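Local structure of glutathione s-transferase III (1AW9) at residues E66-N71 with E100-H105; I70-A75 with K94-L99; P112-L117 with L172-K177; D159-A164 with V198-F203. The protein probably conjugates reduced glutathione to a wide range of hydrophobic electrophiles, among them certain herbicides, thereby detoxifying them. One frame throughout, in Å; residues are numbered along the deposited sequence.

Contact 1. Residues E66-N71 with E100-H105. With CD (cadmium ion), chain E.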
# COMPACT_ATOMS: atom_id res chain seq x y z
N GLU A 66 25.70 -7.04 -8.31
CA GLU A 66 25.04 -5.75 -8.67
C GLU A 66 25.33 -5.70 -10.17
O GLU A 66 26.45 -5.43 -10.58
CB GLU A 66 25.65 -4.52 -7.97
CG GLU A 66 25.42 -4.43 -6.46
CD GLU A 66 23.95 -4.51 -6.10
OE1 GLU A 66 23.19 -3.52 -6.29
OE2 GLU A 66 23.55 -5.61 -5.64
N SER A 67 24.35 -6.02 -10.98
CA SER A 67 24.52 -6.07 -12.43
C SER A 67 25.24 -4.85 -13.02
O SER A 67 26.12 -5.01 -13.87
CB SER A 67 23.17 -6.33 -13.14
OG SER A 67 22.39 -5.15 -13.16
N ARG A 68 24.92 -3.65 -12.54
CA ARG A 68 25.56 -2.44 -13.04
C ARG A 68 27.00 -2.31 -12.56
O ARG A 68 27.81 -1.67 -13.22
CB ARG A 68 24.75 -1.20 -12.63
CG ARG A 68 23.36 -1.17 -13.21
CD ARG A 68 22.57 0.05 -12.77
NE ARG A 68 21.21 -0.09 -13.30
CZ ARG A 68 20.31 -0.92 -12.81
NH1 ARG A 68 20.61 -1.65 -11.73
NH2 ARG A 68 19.20 -1.20 -13.49
N ALA A 69 27.32 -2.85 -11.39
CA ALA A 69 28.70 -2.78 -10.92
C ALA A 69 29.50 -3.73 -11.80
O ALA A 69 30.63 -3.44 -12.19
CB ALA A 69 28.78 -3.21 -9.47
N ILE A 70 28.91 -4.88 -12.10
CA ILE A 70 29.56 -5.85 -12.96
C ILE A 70 29.79 -5.24 -14.34
O ILE A 70 30.91 -5.30 -14.85
CB ILE A 70 28.74 -7.14 -13.11
CG1 ILE A 70 28.65 -7.86 -11.75
CG2 ILE A 70 29.39 -8.03 -14.16
CD1 ILE A 70 27.60 -8.99 -11.70
N ASN A 71 28.75 -4.64 -14.94
CA ASN A 71 28.89 -4.03 -16.25
C ASN A 71 29.94 -2.94 -16.31
O ASN A 71 30.69 -2.83 -17.28
CB ASN A 71 27.54 -3.49 -16.74
CG ASN A 71 26.65 -4.59 -17.19
OD1 ASN A 71 27.05 -5.75 -17.09
ND2 ASN A 71 25.47 -4.27 -17.69
N GLU A 100 22.95 6.91 -14.32
CA GLU A 100 22.13 7.08 -13.14
C GLU A 100 20.63 7.21 -13.49
O GLU A 100 19.76 6.68 -12.78
CB GLU A 100 22.62 8.28 -12.39
CG GLU A 100 23.77 7.96 -11.55
CD GLU A 100 23.35 7.01 -10.41
OE1 GLU A 100 22.64 7.48 -9.49
OE2 GLU A 100 23.71 5.82 -10.45
N VAL A 101 20.31 7.92 -14.58
CA VAL A 101 18.91 8.06 -14.97
C VAL A 101 18.30 6.66 -15.18
O VAL A 101 17.18 6.39 -14.73
CB VAL A 101 18.75 8.93 -16.26
CG1 VAL A 101 17.31 8.87 -16.76
CG2 VAL A 101 19.10 10.36 -15.95
N GLU A 102 19.05 5.77 -15.82
CA GLU A 102 18.58 4.41 -16.08
C GLU A 102 18.33 3.66 -14.77
O GLU A 102 17.33 2.95 -14.63
CB GLU A 102 19.60 3.64 -16.93
CG GLU A 102 19.23 2.19 -17.30
CD GLU A 102 19.61 1.13 -16.25
OE1 GLU A 102 20.74 1.18 -15.75
OE2 GLU A 102 18.80 0.25 -15.91
N SER A 103 19.23 3.86 -13.82
CA SER A 103 19.21 3.21 -12.53
C SER A 103 18.08 3.71 -11.65
O SER A 103 17.42 2.90 -10.99
CB SER A 103 20.53 3.53 -11.84
OG SER A 103 20.87 2.57 -10.88
N HIS A 104 17.86 5.02 -11.66
CA HIS A 104 16.84 5.62 -10.84
C HIS A 104 15.52 5.99 -11.44
O HIS A 104 14.57 6.27 -10.69
CB HIS A 104 17.40 6.83 -10.13
CG HIS A 104 18.57 6.48 -9.28
ND1 HIS A 104 18.52 5.41 -8.39
CD2 HIS A 104 19.84 6.93 -9.26
CE1 HIS A 104 19.72 5.23 -7.88
NE2 HIS A 104 20.54 6.13 -8.39
N HIS A 105 15.43 6.05 -12.76
CA HIS A 105 14.17 6.42 -13.38
C HIS A 105 13.58 5.43 -14.31
O HIS A 105 12.37 5.26 -14.36
CB HIS A 105 14.30 7.73 -14.11
CG HIS A 105 14.51 8.85 -13.20
ND1 HIS A 105 15.77 9.30 -12.86
CD2 HIS A 105 13.64 9.55 -12.44
CE1 HIS A 105 15.66 10.22 -11.93
NE2 HIS A 105 14.38 10.40 -11.66
CD CD E . 21.28 -5.02 -5.64
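Glu102, the first residue of 100-105 to touch the other helix, receives Arg68 of 66-71 in a two-pronged salt bridge. Its CG stands anti to the backbone N, and a bend at chi2 (-87°) turns the carboxylate to meet the arginine, which arrives from the opposite direction with its chain extended from CG to NE. The grip is side-on: Arg68 NE donates to Glu102 OE1 at 2.8 Å, and Arg68 NH2 to Glu102 OE2 at 2.8 Å. The second bond is nearly straight, at 171°. Both oxygens are met on their syn sides, a little out of the carboxylate plane, while the two flat groups lie 14° apart, almost coplanar. One residue on, Ser103 packs beside the arginine stem, with Ser103 OG 3.6 Å from Arg68 CD and oblique to the guanidinium. His105 turns to the second subunit, donating from NE2 to Gln53 of that chain and stacking on its Phe51. Arg68 also makes a cation-pi contact with Tyr107, and Arg16 reaches Glu102 OE2 in a long, weak ion pair. On the first segment, Glu66 holds the N-cap position of helix 67-77 and chelates a cadmium ion through both carboxylate oxygens, with Glu66 OE1 2.5 Å from the metal. Glu66 and Ser67 are probably glutathione ligands. Two parallel N-H...O hydrogen bonds fix the rotation of the Arg68 guanidinium and pair the buried Glu102 carboxylate, so helix 67-77 is tied to helix 92-122 by charge beside the probable glutathione site.

Contact 2. Residues I70-A75 with K94-L99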
# COMPACT_ATOMS: atom_id res chain seq x y z
N ILE A 70 28.91 -4.88 -12.10
CA ILE A 70 29.56 -5.85 -12.96
C ILE A 70 29.79 -5.24 -14.34
O ILE A 70 30.91 -5.30 -14.85
CB ILE A 70 28.74 -7.14 -13.11
CG1 ILE A 70 28.65 -7.86 -11.75
CG2 ILE A 70 29.39 -8.03 -14.16
CD1 ILE A 70 27.60 -8.99 -11.70
N ASN A 71 28.75 -4.64 -14.94
CA ASN A 71 28.89 -4.03 -16.25
C ASN A 71 29.94 -2.94 -16.31
O ASN A 71 30.69 -2.83 -17.28
CB ASN A 71 27.54 -3.49 -16.74
CG ASN A 71 26.65 -4.59 -17.19
OD1 ASN A 71 27.05 -5.75 -17.09
ND2 ASN A 71 25.47 -4.27 -17.69
N ARG A 72 30.04 -2.13 -15.27
CA ARG A 72 30.99 -1.07 -15.31
C ARG A 72 32.40 -1.61 -15.16
O ARG A 72 33.32 -1.20 -15.88
CB ARG A 72 30.67 -0.04 -14.26
CG ARG A 72 31.62 1.13 -14.31
CD ARG A 72 30.88 2.43 -14.26
NE ARG A 72 31.75 3.54 -14.65
CZ ARG A 72 31.39 4.82 -14.60
NH1 ARG A 72 30.17 5.14 -14.17
NH2 ARG A 72 32.23 5.77 -15.00
N TYR A 73 32.57 -2.57 -14.26
CA TYR A 73 33.87 -3.20 -14.02
C TYR A 73 34.40 -3.84 -15.31
O TYR A 73 35.51 -3.57 -15.73
CB TYR A 73 33.73 -4.25 -12.94
CG TYR A 73 34.88 -5.21 -12.83
CD1 TYR A 73 36.03 -4.89 -12.10
CD2 TYR A 73 34.80 -6.48 -13.41
CE1 TYR A 73 37.04 -5.81 -11.93
CE2 TYR A 73 35.80 -7.40 -13.25
CZ TYR A 73 36.92 -7.07 -12.51
OH TYR A 73 37.86 -8.05 -12.30
N ILE A 74 33.60 -4.69 -15.91
CA ILE A 74 33.97 -5.34 -17.14
C ILE A 74 34.23 -4.30 -18.25
O ILE A 74 35.15 -4.49 -19.02
CB ILE A 74 32.84 -6.27 -17.58
CG1 ILE A 74 32.73 -7.46 -16.61
CG2 ILE A 74 32.99 -6.66 -19.04
CD1 ILE A 74 34.00 -8.26 -16.41
N ALA A 75 33.44 -3.23 -18.33
CA ALA A 75 33.60 -2.21 -19.38
C ALA A 75 34.91 -1.44 -19.29
O ALA A 75 35.45 -1.00 -20.30
CB ALA A 75 32.43 -1.24 -19.39
N LYS A 94 27.40 13.57 -19.84
CA LYS A 94 26.21 12.87 -20.29
C LYS A 94 26.27 11.39 -19.96
O LYS A 94 25.26 10.77 -19.56
CB LYS A 94 26.01 13.02 -21.78
CG LYS A 94 25.57 14.38 -22.21
CD LYS A 94 25.29 14.43 -23.71
CE LYS A 94 24.81 15.79 -24.14
NZ LYS A 94 24.77 15.83 -25.62
N LEU A 95 27.43 10.79 -20.15
CA LEU A 95 27.55 9.38 -19.86
C LEU A 95 27.22 9.04 -18.39
O LEU A 95 26.50 8.08 -18.14
CB LEU A 95 28.93 8.89 -20.21
CG LEU A 95 29.04 7.38 -19.98
CD1 LEU A 95 28.08 6.60 -20.88
CD2 LEU A 95 30.45 6.95 -20.22
N GLU A 96 27.73 9.82 -17.43
CA GLU A 96 27.48 9.57 -16.01
C GLU A 96 26.02 9.87 -15.62
O GLU A 96 25.42 9.13 -14.83
CB GLU A 96 28.45 10.37 -15.14
CG GLU A 96 29.92 10.12 -15.40
CD GLU A 96 30.40 8.72 -15.03
OE1 GLU A 96 29.63 7.91 -14.46
OE2 GLU A 96 31.57 8.45 -15.33
N VAL A 97 25.46 10.94 -16.17
CA VAL A 97 24.09 11.32 -15.91
C VAL A 97 23.12 10.25 -16.40
O VAL A 97 22.30 9.80 -15.64
CB VAL A 97 23.79 12.67 -16.53
CG1 VAL A 97 22.32 12.95 -16.47
CG2 VAL A 97 24.53 13.76 -15.76
N TRP A 98 23.27 9.76 -17.63
CA TRP A 98 22.35 8.76 -18.15
C TRP A 98 22.48 7.36 -17.59
O TRP A 98 21.57 6.54 -17.80
CB TRP A 98 22.33 8.74 -19.69
CG TRP A 98 21.69 9.97 -20.17
CD1 TRP A 98 22.31 11.17 -20.38
CD2 TRP A 98 20.29 10.22 -20.25
NE1 TRP A 98 21.38 12.15 -20.53
CE2 TRP A 98 20.13 11.60 -20.47
CE3 TRP A 98 19.15 9.42 -20.15
CZ2 TRP A 98 18.86 12.22 -20.59
CZ3 TRP A 98 17.89 10.03 -20.26
CH2 TRP A 98 17.76 11.41 -20.48
N LEU A 99 23.59 7.09 -16.91
CA LEU A 99 23.83 5.78 -16.25
C LEU A 99 22.99 5.77 -15.00
O LEU A 99 22.45 4.75 -14.62
CB LEU A 99 25.30 5.57 -15.86
CG LEU A 99 26.21 5.09 -16.98
CD1 LEU A 99 27.70 5.30 -16.61
CD2 LEU A 99 25.88 3.64 -17.36
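Arg72 and Glu96 join 70-75 to 94-99 through a bidentate salt bridge, this one end-on. Arg72 NH1 donates to Glu96 OE1 at 2.8 Å and Arg72 NH2 to Glu96 OE2 at 2.8 Å, each with an N-H...O angle of 165°. Both oxygens use their syn lone pairs, and both lie close to the guanidinium plane. The carboxylate is turned only 16° from that plane, although the two side chains as wholes cross at about a right angle. Arg72 starts with CG anti to the backbone N and then bends at chi2 (133°, away from a staggered value), which carries its end across to the glutamate. Glu96 is itself bent at chi2 and brings its carboxylate round from the flank of its helix.

Van der Waals contact is slight: Leu99 CD1 lies 3.5 Å from Arg72 NH1, oblique to the guanidinium, so the leucine abuts the end of the arginine beside the salt bridge. The backbones themselves stay well apart, with Arg72 CA 10.0 Å from Leu99 CA.

Packing between subunits adds to this. Arg72 lies against Arg72 of the second subunit, and Glu96 also touches that arginine; Val97 packs on Phe65 of the same neighbouring chain.

With one N-H directed at each oxygen, the guanidinium has little freedom to turn, and the buried glutamate has its charge matched. Since Glu96 also touches Arg72 of the second subunit, its charge may soften the closeness of the two arginines at this interface.

Contact 3. Residues P112-L117 with L172-K177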
# COMPACT_ATOMS: atom_id res chain seq x y z
N PRO A 112 8.76 -3.21 -12.54
CA PRO A 112 7.44 -3.61 -12.03
C PRO A 112 6.52 -4.01 -13.17
O PRO A 112 5.71 -4.91 -13.02
CB PRO A 112 6.93 -2.34 -11.38
CG PRO A 112 8.16 -1.72 -10.85
CD PRO A 112 9.18 -1.93 -11.93
N LEU A 113 6.64 -3.32 -14.31
CA LEU A 113 5.81 -3.59 -15.46
C LEU A 113 6.09 -4.98 -16.05
O LEU A 113 5.18 -5.71 -16.42
CB LEU A 113 6.00 -2.51 -16.53
CG LEU A 113 5.44 -1.12 -16.19
CD1 LEU A 113 5.71 -0.17 -17.34
CD2 LEU A 113 3.96 -1.17 -15.93
N VAL A 114 7.37 -5.34 -16.13
CA VAL A 114 7.77 -6.65 -16.66
C VAL A 114 7.35 -7.72 -15.67
O VAL A 114 6.85 -8.77 -16.06
CB VAL A 114 9.29 -6.72 -16.89
CG1 VAL A 114 9.73 -8.15 -17.05
CG2 VAL A 114 9.64 -5.89 -18.13
N PHE A 115 7.45 -7.40 -14.39
CA PHE A 115 7.06 -8.33 -13.38
C PHE A 115 5.56 -8.65 -13.33
O PHE A 115 5.16 -9.81 -13.18
CB PHE A 115 7.47 -7.86 -12.01
CG PHE A 115 6.89 -8.69 -10.95
CD1 PHE A 115 7.30 -10.01 -10.81
CD2 PHE A 115 5.81 -8.22 -10.21
CE1 PHE A 115 6.64 -10.86 -9.96
CE2 PHE A 115 5.14 -9.07 -9.35
CZ PHE A 115 5.56 -10.40 -9.22
N GLN A 116 4.72 -7.62 -13.34
CA GLN A 116 3.28 -7.82 -13.30
C GLN A 116 2.70 -8.40 -14.60
O GLN A 116 1.78 -9.21 -14.57
CB GLN A 116 2.59 -6.49 -13.01
CG GLN A 116 2.87 -5.91 -11.68
CD GLN A 116 2.25 -6.71 -10.60
OE1 GLN A 116 1.22 -7.35 -10.80
NE2 GLN A 116 2.86 -6.71 -9.44
N LEU A 117 3.21 -7.95 -15.75
CA LEU A 117 2.66 -8.37 -17.03
C LEU A 117 3.25 -9.64 -17.65
O LEU A 117 2.60 -10.24 -18.50
CB LEU A 117 2.74 -7.21 -18.04
CG LEU A 117 2.10 -5.88 -17.64
CD1 LEU A 117 2.57 -4.74 -18.54
CD2 LEU A 117 0.60 -6.02 -17.68
N LEU A 172 14.28 -3.02 -22.26
CA LEU A 172 13.53 -2.53 -23.41
C LEU A 172 12.98 -3.76 -24.15
O LEU A 172 11.84 -3.78 -24.62
CB LEU A 172 14.44 -1.71 -24.34
CG LEU A 172 14.69 -0.25 -23.99
CD1 LEU A 172 15.64 0.29 -25.01
CD2 LEU A 172 13.42 0.59 -23.97
N LEU A 173 13.82 -4.79 -24.23
CA LEU A 173 13.47 -6.06 -24.86
C LEU A 173 12.23 -6.66 -24.20
O LEU A 173 11.24 -6.94 -24.85
CB LEU A 173 14.66 -7.03 -24.78
CG LEU A 173 14.62 -8.35 -25.54
CD1 LEU A 173 13.83 -9.40 -24.77
CD2 LEU A 173 14.02 -8.15 -26.93
N TYR A 174 12.27 -6.83 -22.88
CA TYR A 174 11.12 -7.40 -22.18
C TYR A 174 9.88 -6.51 -22.25
O TYR A 174 8.78 -7.03 -22.43
CB TYR A 174 11.49 -7.73 -20.73
CG TYR A 174 12.29 -9.01 -20.63
CD1 TYR A 174 13.59 -9.07 -21.14
CD2 TYR A 174 11.75 -10.16 -20.06
CE1 TYR A 174 14.33 -10.26 -21.08
CE2 TYR A 174 12.49 -11.35 -20.00
CZ TYR A 174 13.78 -11.39 -20.50
OH TYR A 174 14.53 -12.54 -20.39
N LEU A 175 10.06 -5.20 -22.13
CA LEU A 175 8.95 -4.25 -22.23
C LEU A 175 8.23 -4.45 -23.57
O LEU A 175 7.00 -4.37 -23.63
CB LEU A 175 9.47 -2.83 -22.21
CG LEU A 175 9.12 -1.85 -21.09
CD1 LEU A 175 9.22 -0.45 -21.70
CD2 LEU A 175 7.71 -2.05 -20.58
N SER A 176 9.00 -4.69 -24.64
CA SER A 176 8.42 -4.88 -25.97
C SER A 176 7.50 -6.10 -26.09
O SER A 176 6.65 -6.13 -26.97
CB SER A 176 9.49 -4.93 -27.06
OG SER A 176 10.24 -6.12 -26.98
N LYS A 177 7.64 -7.06 -25.19
CA LYS A 177 6.79 -8.25 -25.18
C LYS A 177 5.55 -8.08 -24.31
O LYS A 177 4.80 -9.03 -24.11
CB LYS A 177 7.58 -9.45 -24.72
CG LYS A 177 8.63 -9.69 -25.70
CD LYS A 177 9.55 -10.79 -25.34
CE LYS A 177 10.51 -10.99 -26.50
NZ LYS A 177 9.81 -10.83 -27.84
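Tyr174 meets Val114 at the very root of its side chain. Tyr174 CB lies 3.7 Å from Val114 CG2 and 4.1 Å from Val114 CG1, so that both valine methyls bear on it. Further out, Tyr174 CD2 is 4.1 Å from Val114 CG1, oblique to the ring. Tyr174 CG, anti to its own carbonyl carbon (chi1 -77°), carries the ring away from 112-117, and Tyr174 OH ends in a weak hydrogen bond with Leu10 O. Val114 CG2 also lies 4.1 Å from Leu175 N, packed over the backbone of the next residue. A second apolar touch, Leu113 CD1 to Leu175 CD2 at 4.2 Å, flanks the first. Cutting Val114 back to an alanine would probably open a gap beside Tyr174 CB and leave the tyrosine ring less firmly placed. The helix axes pass 9.6 Å apart at 39°, pointing broadly the same way. Leu113 and Leu175 both rest on Leu139 of helix 129-152, Tyr174 reaches Leu118 and Ile210, and its side chain comes within about 4 Å of that of Pro12. The contact thus joins helices 92-122 and 169-176 inside the helical C-terminal domain, next to the start of helix 12-23.

Contact 4. Residues D159-A164 with V198-F203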
# COMPACT_ATOMS: atom_id res chain seq x y z
N ASP A 159 27.10 10.77 -29.87
CA ASP A 159 27.12 10.15 -31.18
C ASP A 159 27.30 8.65 -31.17
O ASP A 159 26.90 7.97 -32.11
CB ASP A 159 28.26 10.73 -32.01
CG ASP A 159 28.07 12.20 -32.34
OD1 ASP A 159 27.06 12.53 -33.00
OD2 ASP A 159 28.93 13.03 -31.96
N GLU A 160 27.93 8.15 -30.13
CA GLU A 160 28.20 6.72 -30.06
C GLU A 160 27.48 5.96 -28.99
O GLU A 160 27.07 6.53 -27.97
CB GLU A 160 29.71 6.48 -29.91
CG GLU A 160 30.40 7.45 -28.96
CD GLU A 160 31.26 8.47 -29.69
OE1 GLU A 160 31.73 8.16 -30.82
OE2 GLU A 160 31.46 9.59 -29.14
N PHE A 161 27.34 4.67 -29.24
CA PHE A 161 26.69 3.73 -28.35
C PHE A 161 27.67 3.48 -27.19
O PHE A 161 28.86 3.21 -27.41
CB PHE A 161 26.39 2.46 -29.13
CG PHE A 161 25.89 1.32 -28.30
CD1 PHE A 161 26.79 0.43 -27.71
CD2 PHE A 161 24.53 1.08 -28.19
CE1 PHE A 161 26.34 -0.68 -27.03
CE2 PHE A 161 24.06 -0.05 -27.50
CZ PHE A 161 24.96 -0.93 -26.93
N THR A 162 27.19 3.70 -25.96
CA THR A 162 28.03 3.51 -24.80
C THR A 162 27.34 2.58 -23.82
O THR A 162 26.30 1.98 -24.13
CB THR A 162 28.36 4.86 -24.09
OG1 THR A 162 27.15 5.47 -23.61
CG2 THR A 162 29.08 5.83 -25.04
N LEU A 163 27.96 2.43 -22.64
CA LEU A 163 27.45 1.60 -21.56
C LEU A 163 26.04 2.09 -21.18
O LEU A 163 25.15 1.28 -20.91
CB LEU A 163 28.40 1.71 -20.37
CG LEU A 163 28.13 0.82 -19.15
CD1 LEU A 163 28.24 -0.67 -19.54
CD2 LEU A 163 29.11 1.18 -18.04
N ALA A 164 25.85 3.40 -21.17
CA ALA A 164 24.55 3.98 -20.84
C ALA A 164 23.42 3.35 -21.65
O ALA A 164 22.39 2.99 -21.07
CB ALA A 164 24.57 5.50 -21.03
N VAL A 198 18.62 -3.05 -31.08
CA VAL A 198 18.29 -4.43 -31.44
C VAL A 198 19.10 -4.88 -32.64
O VAL A 198 19.39 -6.05 -32.75
CB VAL A 198 16.80 -4.63 -31.78
CG1 VAL A 198 16.31 -5.97 -31.23
CG2 VAL A 198 16.00 -3.55 -31.21
N ALA A 199 19.39 -3.95 -33.56
CA ALA A 199 20.16 -4.22 -34.77
C ALA A 199 21.61 -4.62 -34.49
O ALA A 199 22.25 -5.24 -35.33
CB ALA A 199 20.14 -2.99 -35.71
N ARG A 200 22.11 -4.25 -33.32
CA ARG A 200 23.49 -4.56 -32.96
C ARG A 200 23.73 -6.08 -32.95
O ARG A 200 22.98 -6.85 -32.33
CB ARG A 200 23.80 -4.00 -31.59
CG ARG A 200 23.81 -2.52 -31.53
CD ARG A 200 24.84 -2.11 -30.50
NE ARG A 200 25.72 -1.07 -31.03
CZ ARG A 200 27.01 -0.93 -30.74
NH1 ARG A 200 27.61 -1.77 -29.91
NH2 ARG A 200 27.67 0.09 -31.25
N PRO A 201 24.82 -6.53 -33.61
CA PRO A 201 25.20 -7.94 -33.70
C PRO A 201 25.31 -8.58 -32.32
O PRO A 201 24.80 -9.68 -32.11
CB PRO A 201 26.58 -7.87 -34.35
CG PRO A 201 26.52 -6.63 -35.16
CD PRO A 201 25.84 -5.67 -34.22
N ALA A 202 26.00 -7.90 -31.40
CA ALA A 202 26.18 -8.39 -30.03
C ALA A 202 24.81 -8.64 -29.39
O ALA A 202 24.56 -9.71 -28.79
CB ALA A 202 26.96 -7.40 -29.20
N PHE A 203 23.92 -7.66 -29.57
CA PHE A 203 22.61 -7.82 -28.99
C PHE A 203 21.87 -8.98 -29.58
O PHE A 203 21.16 -9.67 -28.87
CB PHE A 203 21.77 -6.55 -29.08
CG PHE A 203 20.63 -6.57 -28.11
CD1 PHE A 203 20.88 -6.75 -26.74
CD2 PHE A 203 19.33 -6.53 -28.54
CE1 PHE A 203 19.84 -6.89 -25.84
CE2 PHE A 203 18.27 -6.67 -27.64
CZ PHE A 203 18.53 -6.85 -26.29
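The backbones around Phe161 and Arg200 stay apart, 10.0 Å between Phe161 CA and Arg200 CA, each residue being non-helical and just ahead of a helix or its cap. The side chains bridge that distance. The Arg200 guanidinium lies flat on one face of the Phe161 ring, centres 3.7 Å apart and planes at 14°, a cation-pi stack. Arg200 NH1 is offset to the rim, 3.2 Å from Phe161 CD1, whereas NE sits over the middle. Arg200 CD adds a CH-pi contact on that face, 3.7 Å from the ring centroid. Phe161 CG is anti to the backbone N (chi1 172°), which points the ring at the arginine. The charge has a second partner: Arg200 NH1 forms a salt bridge with Glu23 of helix 12-23, which Phe161 also touches. Replacing Phe161 by a serine would probably deprive the guanidinium of its flat support and let it turn about the Glu23 bridge. Right after Phe161, Thr162 N-caps helix 163-166: Thr162 OG1 weakly accepts Ala164 N at 3.5 Å, and Asp165 OD1 accepts from Thr162 N. Thr162-Leu-Ala-Asp165 matches the Ser/Thr-x-x-Asp N-capping box of the glutathione transferase fold, here with its side-chain bond weak and directed to Ala164 N.

Overall arrangement
Contacts 1 and 2 join the same two helices, 67-77 of the thioredoxin-like domain and 92-122 of the helical domain, each by an arginine-glutamate bridge, with centres 7 Å apart and the second subunit beside both. Contact 1 is buried and near the probable glutathione site; contact 2 is only partly buried. Contact 3, further along the longer helix, its centre about 23 Å from that of contact 2, is buried and wholly apolar. Contact 4, also partly buried and away from the glutathione site, joins its two segments by a flat cation-pi stack, the ionic partner of its arginine lying on helix 12-23. It packs against contact 2 through Leu95 and Leu99 on Ala164, and meets contact 3 where Phe203 touches Leu173.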